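Local coordinates for protein putative alpha-L-fucosidase (Bacteroides thetaiotaomicron, PDB 4OUE) that probably acts as a glycoside hydrolase family 29 alpha-L-fucosidase, cleaving terminal alpha-L-fucose from glycans, and here binds a thiogalactoside in its pocket, at residues V206-N211 and E253-I258; I48-A53 and A96-G101. All coordinates share one frame; numbering follows the deposited sequence.

Contact 1. Residues V206-N211 and E253-I258. With IPT (1-methylethyl 1-thio-beta-D-galactopyranoside), chain D.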
ATOM      1  N   VAL A 206      -0.147   0.852  10.106  1.00 16.34           N
ATOM      2  CA  VAL A 206      -0.131  -0.210   9.101  1.00 16.87           C
ATOM      3  C   VAL A 206       1.091  -1.094   9.357  1.00 20.48           C
ATOM      4  O   VAL A 206       2.074  -0.645   9.972  1.00 14.24           O
ATOM      5  CB  VAL A 206      -0.143   0.342   7.639  1.00 17.65           C
ATOM      6  CG1 VAL A 206      -1.371   1.238   7.402  1.00 10.29           C
ATOM      7  CG2 VAL A 206       1.155   1.106   7.325  1.00 12.38           C
ATOM      8  N   ARG A 207       1.019  -2.342   8.894  1.00 15.70           N
ATOM      9  CA  ARG A 207       2.038  -3.348   9.187  1.00 14.02           C
ATOM     10  C   ARG A 207       2.735  -3.832   7.923  1.00 15.02           C
ATOM     11  O   ARG A 207       2.226  -3.658   6.812  1.00 17.10           O
ATOM     12  CB  ARG A 207       1.388  -4.558   9.881  1.00 15.63           C
ATOM     13  CG  ARG A 207       0.522  -5.433   8.937  1.00 17.09           C
ATOM     14  CD  ARG A 207      -0.147  -6.601   9.675  1.00 14.90           C
ATOM     15  NE  ARG A 207      -0.685  -7.605   8.753  1.00 14.97           N
ATOM     16  CZ  ARG A 207      -1.981  -7.748   8.468  1.00 16.93           C
ATOM     17  NH1 ARG A 207      -2.883  -6.949   9.028  1.00 13.19           N
ATOM     18  NH2 ARG A 207      -2.376  -8.688   7.614  1.00 12.99           N
ATOM     19  N   TRP A 208       3.894  -4.460   8.090  1.00 13.93           N
ATOM     20  CA  TRP A 208       4.518  -5.174   6.985  1.00 12.80           C
ATOM     21  C   TRP A 208       3.767  -6.479   6.760  1.00 16.71           C
ATOM     22  O   TRP A 208       3.064  -6.959   7.657  1.00 17.50           O
ATOM     23  CB  TRP A 208       5.983  -5.473   7.317  1.00 13.09           C
ATOM     24  CG  TRP A 208       6.748  -6.034   6.149  1.00 16.95           C
ATOM     25  CD1 TRP A 208       6.640  -5.667   4.828  1.00 12.78           C
ATOM     26  CD2 TRP A 208       7.733  -7.067   6.200  1.00 14.48           C
ATOM     27  NE1 TRP A 208       7.512  -6.407   4.064  1.00 11.74           N
ATOM     28  CE2 TRP A 208       8.190  -7.276   4.884  1.00 14.60           C
ATOM     29  CE3 TRP A 208       8.278  -7.833   7.240  1.00 16.89           C
ATOM     30  CZ2 TRP A 208       9.171  -8.224   4.577  1.00 19.36           C
ATOM     31  CZ3 TRP A 208       9.245  -8.775   6.936  1.00 14.63           C
ATOM     32  CH2 TRP A 208       9.690  -8.959   5.615  1.00 15.48           C
ATOM     33  N   MET A 209       3.898  -7.064   5.576  1.00 18.96           N
ATOM     34  CA  MET A 209       3.201  -8.325   5.311  1.00 16.25           C
ATOM     35  C   MET A 209       4.145  -9.496   5.049  1.00 15.52           C
ATOM     36  O   MET A 209       3.739 -10.502   4.461  1.00 16.23           O
ATOM     37  CB  MET A 209       2.189  -8.173   4.168  1.00 16.74           C
ATOM     38  CG  MET A 209       2.552  -7.101   3.165  1.00 14.38           C
ATOM     39  SD  MET A 209       4.114  -7.431   2.339  1.00 14.84           S
ATOM     40  CE  MET A 209       3.634  -8.868   1.379  1.00 10.69           C
ATOM     41  N   GLY A 210       5.402  -9.365   5.478  1.00 16.04           N
ATOM     42  CA  GLY A 210       6.284 -10.520   5.560  1.00 14.55           C
ATOM     43  C   GLY A 210       7.171 -10.839   4.376  1.00 18.41           C
ATOM     44  O   GLY A 210       8.087 -11.661   4.501  1.00 19.36           O
ATOM     45  N   ASN A 211       6.913 -10.226   3.220  1.00 17.06           N
ATOM     46  CA  ASN A 211       7.835 -10.390   2.093  1.00 13.43           C
ATOM     47  C   ASN A 211       8.008  -9.129   1.248  1.00 15.51           C
ATOM     48  O   ASN A 211       7.304  -8.136   1.447  1.00 18.25           O
ATOM     49  CB  ASN A 211       7.450 -11.588   1.219  1.00 14.49           C
ATOM     50  CG  ASN A 211       6.140 -11.382   0.474  1.00 14.15           C
ATOM     51  OD1 ASN A 211       6.098 -10.723  -0.572  1.00 12.36           O
ATOM     52  ND2 ASN A 211       5.068 -11.964   0.998  1.00 16.33           N
ATOM     53  N   GLU A 253       0.608  -3.227   4.495  1.00 20.59           N
ATOM     54  CA  GLU A 253       1.110  -2.454   3.368  1.00 14.05           C
ATOM     55  C   GLU A 253       2.141  -3.295   2.631  1.00 13.22           C
ATOM     56  O   GLU A 253       3.137  -3.711   3.213  1.00 15.46           O
ATOM     57  CB  GLU A 253       1.738  -1.155   3.858  1.00 13.88           C
ATOM     58  CG  GLU A 253       2.097  -0.186   2.742  1.00 13.59           C
ATOM     59  CD  GLU A 253       2.815   1.037   3.268  1.00 14.12           C
ATOM     60  OE1 GLU A 253       2.151   2.070   3.502  1.00 12.97           O
ATOM     61  OE2 GLU A 253       4.044   0.959   3.462  1.00 14.99           O
ATOM     62  N   THR A 254       1.901  -3.537   1.348  1.00 14.82           N
ATOM     63  CA  THR A 254       2.771  -4.394   0.542  1.00 13.34           C
ATOM     64  C   THR A 254       3.824  -3.582  -0.224  1.00 14.03           C
ATOM     65  O   THR A 254       3.470  -2.731  -1.046  1.00 14.75           O
ATOM     66  CB  THR A 254       1.909  -5.182  -0.454  1.00 11.49           C
ATOM     67  OG1 THR A 254       0.928  -5.930   0.280  1.00 14.21           O
ATOM     68  CG2 THR A 254       2.743  -6.132  -1.267  1.00 12.12           C
ATOM     69  N   ASP A 255       5.105  -3.855   0.031  1.00 11.78           N
ATOM     70  CA  ASP A 255       6.203  -3.109  -0.607  1.00 12.44           C
ATOM     71  C   ASP A 255       7.010  -3.942  -1.594  1.00 13.44           C
ATOM     72  O   ASP A 255       7.362  -5.086  -1.307  1.00 15.76           O
ATOM     73  CB  ASP A 255       7.151  -2.500   0.434  1.00 11.01           C
ATOM     74  CG  ASP A 255       7.799  -3.551   1.345  1.00 19.84           C
ATOM     75  OD1 ASP A 255       7.119  -4.527   1.748  1.00 15.49           O
ATOM     76  OD2 ASP A 255       9.004  -3.390   1.676  1.00 13.91           O
ATOM     77  N   VAL A 256       7.316  -3.361  -2.749  1.00  8.87           N
ATOM     78  CA  VAL A 256       8.081  -4.066  -3.764  1.00 13.67           C
ATOM     79  C   VAL A 256       8.772  -3.073  -4.702  1.00 14.77           C
ATOM     80  O   VAL A 256       8.266  -1.968  -4.945  1.00 14.58           O
ATOM     81  CB  VAL A 256       7.174  -5.046  -4.550  1.00 14.76           C
ATOM     82  CG1 VAL A 256       6.065  -4.296  -5.280  1.00 12.70           C
ATOM     83  CG2 VAL A 256       7.984  -5.889  -5.513  1.00 12.26           C
ATOM     84  N   SER A 257       9.946  -3.438  -5.205  1.00 14.48           N
ATOM     85  CA  SER A 257      10.622  -2.561  -6.148  1.00 15.26           C
ATOM     86  C   SER A 257      10.201  -2.921  -7.561  1.00 14.66           C
ATOM     87  O   SER A 257       9.829  -4.069  -7.832  1.00 13.90           O
ATOM     88  CB  SER A 257      12.137  -2.655  -5.991  1.00 14.33           C
ATOM     89  OG  SER A 257      12.801  -1.674  -6.780  1.00 14.32           O
ATOM     90  N   ILE A 258      10.243  -1.943  -8.462  1.00 12.53           N
ATOM     91  CA  ILE A 258       9.899  -2.188  -9.863  1.00 13.00           C
ATOM     92  C   ILE A 258      11.110  -2.814 -10.558  1.00 14.59           C
ATOM     93  O   ILE A 258      11.043  -3.251 -11.713  1.00 16.87           O
ATOM     94  CB  ILE A 258       9.464  -0.873 -10.565  1.00 16.83           C
ATOM     95  CG1 ILE A 258       8.651  -1.169 -11.841  1.00 15.94           C
ATOM     96  CG2 ILE A 258      10.680   0.043 -10.830  1.00 10.86           C
ATOM     97  CD1 ILE A 258       8.050   0.073 -12.492  1.00 11.59           C
TER
HETATM   98  C1  IPT D 502      12.492  -6.311   6.628  1.00 26.44           C
HETATM   99  C2  IPT D 502      12.292  -5.790   8.009  1.00 20.02           C
HETATM  100  O2  IPT D 502      12.730  -6.712   8.938  1.00 21.00           O
HETATM  101  C3  IPT D 502      10.840  -5.476   8.194  1.00 21.45           C
HETATM  102  O3  IPT D 502      10.646  -4.935   9.457  1.00 20.02           O
HETATM  103  C4  IPT D 502      10.371  -4.532   7.122  1.00 17.87           C
HETATM  104  O4  IPT D 502      10.953  -3.286   7.309  1.00 16.53           O
HETATM  105  C5  IPT D 502      10.767  -5.071   5.778  1.00 20.74           C
HETATM  106  O5  IPT D 502      12.138  -5.310   5.730  1.00 21.18           O
HETATM  107  C6  IPT D 502      10.407  -4.092   4.705  1.00 17.60           C
HETATM  108  O6  IPT D 502      10.363  -4.716   3.471  1.00 16.83           O
HETATM  109  S1  IPT D 502      14.188  -6.819   6.436  1.00 21.06           S
HETATM  110  C1' IPT D 502      14.336  -7.876   5.020  1.00 28.98           C
HETATM  111  C2' IPT D 502      14.455  -9.308   5.426  1.00 29.35           C
HETATM  112  C3' IPT D 502      13.097  -7.796   4.205  1.00 26.42           C
HETATM  113  O   HOH W   1       5.974  -7.164  -0.848  1.00 12.76           O

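Contact 2. Residues I48-A53 and A96-G101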
ATOM      1  N   ILE A  48      30.630  12.224  -2.753  1.00 13.99           N
ATOM      2  CA  ILE A  48      30.233  11.510  -3.969  1.00 16.52           C
ATOM      3  C   ILE A  48      28.775  11.750  -4.351  1.00 15.84           C
ATOM      4  O   ILE A  48      28.392  11.513  -5.501  1.00 12.04           O
ATOM      5  CB  ILE A  48      30.491   9.978  -3.901  1.00 17.45           C
ATOM      6  CG1 ILE A  48      29.556   9.305  -2.896  1.00 14.75           C
ATOM      7  CG2 ILE A  48      31.951   9.686  -3.580  1.00 14.56           C
ATOM      8  CD1 ILE A  48      29.564   7.786  -2.993  1.00 14.22           C
ATOM      9  N   PHE A  49      27.964  12.209  -3.396  1.00 16.33           N
ATOM     10  CA  PHE A  49      26.556  12.488  -3.687  1.00 15.13           C
ATOM     11  C   PHE A  49      26.449  13.724  -4.576  1.00 13.74           C
ATOM     12  O   PHE A  49      26.706  14.850  -4.136  1.00 11.27           O
ATOM     13  CB  PHE A  49      25.725  12.662  -2.414  1.00 11.69           C
ATOM     14  CG  PHE A  49      24.261  12.903  -2.687  1.00 16.16           C
ATOM     15  CD1 PHE A  49      23.407  11.840  -2.962  1.00 12.35           C
ATOM     16  CD2 PHE A  49      23.749  14.193  -2.707  1.00 13.99           C
ATOM     17  CE1 PHE A  49      22.067  12.061  -3.234  1.00 12.50           C
ATOM     18  CE2 PHE A  49      22.414  14.421  -2.974  1.00 11.63           C
ATOM     19  CZ  PHE A  49      21.571  13.350  -3.239  1.00 13.09           C
ATOM     20  N   ASN A  50      26.070  13.509  -5.828  1.00 14.45           N
ATOM     21  CA  ASN A  50      26.147  14.568  -6.810  1.00 13.06           C
ATOM     22  C   ASN A  50      25.218  14.312  -7.981  1.00 12.68           C
ATOM     23  O   ASN A  50      25.685  14.085  -9.101  1.00 13.85           O
ATOM     24  CB  ASN A  50      27.602  14.682  -7.296  1.00 14.91           C
ATOM     25  CG  ASN A  50      27.873  15.984  -8.054  1.00 17.96           C
ATOM     26  OD1 ASN A  50      27.146  16.973  -7.903  1.00 20.74           O
ATOM     27  ND2 ASN A  50      28.925  15.988  -8.864  1.00 16.27           N
ATOM     28  N   PRO A  51      23.895  14.335  -7.741  1.00 13.00           N
ATOM     29  CA  PRO A  51      23.014  14.197  -8.912  1.00 14.67           C
ATOM     30  C   PRO A  51      23.254  15.329  -9.908  1.00 16.39           C
ATOM     31  O   PRO A  51      23.313  16.494  -9.522  1.00 18.26           O
ATOM     32  CB  PRO A  51      21.603  14.281  -8.318  1.00 13.06           C
ATOM     33  CG  PRO A  51      21.777  14.910  -6.958  1.00 15.72           C
ATOM     34  CD  PRO A  51      23.135  14.473  -6.483  1.00 14.16           C
ATOM     35  N   THR A  52      23.421  14.991 -11.179  1.00 16.73           N
ATOM     36  CA  THR A  52      23.823  16.004 -12.153  1.00 20.51           C
ATOM     37  C   THR A  52      22.738  17.050 -12.460  1.00 20.32           C
ATOM     38  O   THR A  52      23.050  18.218 -12.686  1.00 20.56           O
ATOM     39  CB  THR A  52      24.367  15.355 -13.436  1.00 20.56           C
ATOM     40  OG1 THR A  52      23.434  14.388 -13.916  1.00 25.01           O
ATOM     41  CG2 THR A  52      25.662  14.641 -13.129  1.00 29.97           C
ATOM     42  N   ALA A  53      21.472  16.640 -12.462  1.00 16.12           N
ATOM     43  CA  ALA A  53      20.375  17.589 -12.670  1.00 16.14           C
ATOM     44  C   ALA A  53      19.094  17.083 -12.019  1.00 18.02           C
ATOM     45  O   ALA A  53      18.164  16.648 -12.708  1.00 13.83           O
ATOM     46  CB  ALA A  53      20.154  17.847 -14.167  1.00 12.39           C
ATOM     47  N   ALA A  96      28.008  17.527   0.526  1.00 12.29           N
ATOM     48  CA  ALA A  96      28.079  16.824  -0.744  1.00 12.64           C
ATOM     49  C   ALA A  96      28.693  17.733  -1.792  1.00  9.70           C
ATOM     50  O   ALA A  96      28.756  18.951  -1.607  1.00 10.73           O
ATOM     51  CB  ALA A  96      26.687  16.388  -1.171  1.00 12.33           C
ATOM     52  N   ALA A  97      29.148  17.149  -2.893  1.00 13.34           N
ATOM     53  CA  ALA A  97      29.576  17.941  -4.040  1.00 14.63           C
ATOM     54  C   ALA A  97      28.364  18.650  -4.649  1.00 15.87           C
ATOM     55  O   ALA A  97      28.483  19.754  -5.189  1.00 12.31           O
ATOM     56  CB  ALA A  97      30.235  17.062  -5.059  1.00 12.36           C
ATOM     57  N   TRP A  98      27.204  18.004  -4.546  1.00 13.27           N
ATOM     58  CA  TRP A  98      25.943  18.523  -5.071  1.00 13.57           C
ATOM     59  C   TRP A  98      25.653  19.946  -4.619  1.00 15.49           C
ATOM     60  O   TRP A  98      25.491  20.210  -3.407  1.00 15.49           O
ATOM     61  CB  TRP A  98      24.785  17.635  -4.601  1.00 10.31           C
ATOM     62  CG  TRP A  98      23.472  17.992  -5.229  1.00 12.69           C
ATOM     63  CD1 TRP A  98      23.217  18.138  -6.558  1.00 13.40           C
ATOM     64  CD2 TRP A  98      22.226  18.233  -4.553  1.00 12.88           C
ATOM     65  NE1 TRP A  98      21.899  18.466  -6.752  1.00 14.97           N
ATOM     66  CE2 TRP A  98      21.267  18.524  -5.536  1.00 12.50           C
ATOM     67  CE3 TRP A  98      21.838  18.226  -3.212  1.00 11.46           C
ATOM     68  CZ2 TRP A  98      19.932  18.801  -5.225  1.00 12.70           C
ATOM     69  CZ3 TRP A  98      20.514  18.503  -2.902  1.00 13.90           C
ATOM     70  CH2 TRP A  98      19.577  18.788  -3.906  1.00 13.48           C
ATOM     71  N   LYS A  99      25.578  20.849  -5.596  1.00 13.59           N
ATOM     72  CA  LYS A  99      25.188  22.235  -5.362  1.00 14.78           C
ATOM     73  C   LYS A  99      26.119  22.884  -4.366  1.00 16.49           C
ATOM     74  O   LYS A  99      25.719  23.785  -3.633  1.00 18.03           O
ATOM     75  CB  LYS A  99      23.725  22.323  -4.882  1.00 13.18           C
ATOM     76  CG  LYS A  99      22.719  21.993  -5.986  1.00 17.92           C
ATOM     77  CD  LYS A  99      21.271  22.359  -5.635  1.00 15.01           C
ATOM     78  CE  LYS A  99      20.389  22.213  -6.884  1.00 23.32           C
ATOM     79  NZ  LYS A  99      18.920  22.496  -6.698  1.00 28.43           N
ATOM     80  N   ASN A 100      27.360  22.407  -4.323  1.00 18.82           N
ATOM     81  CA  ASN A 100      28.344  22.930  -3.382  1.00 16.61           C
ATOM     82  C   ASN A 100      27.891  22.877  -1.926  1.00 24.42           C
ATOM     83  O   ASN A 100      28.314  23.712  -1.108  1.00 19.56           O
ATOM     84  CB  ASN A 100      28.719  24.364  -3.756  1.00 27.82           C
ATOM     85  CG  ASN A 100      30.161  24.490  -4.154  1.00 40.70           C
ATOM     86  OD1 ASN A 100      31.011  24.834  -3.333  1.00 47.86           O
ATOM     87  ND2 ASN A 100      30.457  24.192  -5.414  1.00 36.22           N
ATOM     88  N   GLY A 101      27.029  21.905  -1.612  1.00 14.21           N
ATOM     89  CA  GLY A 101      26.594  21.687  -0.242  1.00 13.15           C
ATOM     90  C   GLY A 101      25.420  22.550   0.180  1.00 15.68           C
ATOM     91  O   GLY A 101      25.093  22.636   1.371  1.00 17.08           O
TER

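Contact 1. Residues V206-N211 and E253-I258
One backbone bond, Glu253 N to Arg207 O at 2.9 Å and almost straight, joins the loop 206-211 to strand 253-257 at Glu253, and from there the two chains diverge as Asp255 and Trp208 reach across. The indole NE1 gives a weak, bent bond to Asp255 OD1, 3.0 Å away in the ring plane, and a second weak one to Asn211 O. With these two weak bonds at its edge, the broad apolar indole offers one face to the sugar, whose C5 lies 3.5 Å above the ring plane, over its centre; the backbone N of Gly210 lies against the opposite face. Asp255, its CG set between backbone N and carbonyl carbon (chi1 60°), places OD2 2.6 Å from IPT O6; the short side chain thus meets the indole edge with one oxygen and the ligand hydroxyl with the other. A water bridges Asn211 O and Asp255 O. Farther along the loop, the flexible Met209 folds its CG to 3.5 Å from Thr254 OG1, a hydroxyl also bonded to Ser290. Glu253, extended past Val206, bonds Trp164 through OE2. Val206 pairs by backbone with Ile194 of strand 193-195 and with Gly196 just after it, while strand 291-295 flanks Thr254.

Contact 2. Residues I48-A53 and A96-G101
Phe49 and Trp98 both carry CG anti to the backbone N (chi1 -178° and -173°), which sends the two side chains out side by side in the same direction. Their rings meet as an offset edge-to-face pair, the Phe49 edge toward the Trp98 face, with planes 87° apart and Phe49 CE2 3.9 Å from Trp98 CE3. Pro51 lies across the indole at about a right angle: its CG is 3.6 Å from the centroid of the five-membered ring, a CH-pi contact that suits the flat-sided, rigid proline ring. Lys99 CG lies against the opposite indole face, toward its rim, and Lys99 NZ forms a salt bridge with Glu108. Between the chains, Trp98 N donates to Phe49 O at 3.2 Å, approaching in the carbonyl plane. The small Ala96 lets its CB come within 3.3 Å of the same oxygen and fit against the Phe49 edge, while Asn50 OD1 lies 3.4 Å from Trp98 CA, near the indole edge; Asn50 is partly exposed, which suits a polar side chain. Phe33, Phe81 and Val105 extend this apolar cluster. It is plain aromatic-proline packing between two beta-alpha loops of a TIM-barrel-type catalytic domain, each leading from a parallel strand to the following helix.

Contact 1 and contact 2 belong to the same alpha-L-fucosidase family region but lie in very different places. Their centres are about 31 Å apart and their nearest atoms about 17 Å apart, so neither touches the other. The centre of contact 1 lies about 7 Å from the centre of the chain, and the contact forms one wall of the sugar pocket, where Asp166, Gly167, Glu212 and Glu232 also bond the thiogalactoside. Contact 2, centred about 32 Å from the chain centre, ties together peripheral loops that follow strands 22-26 and 70-76. Those strands are neighbours in the parallel sheet that also holds 253-257; contact 1 thus includes a strand of that sheet, whereas contact 2 is made by loops.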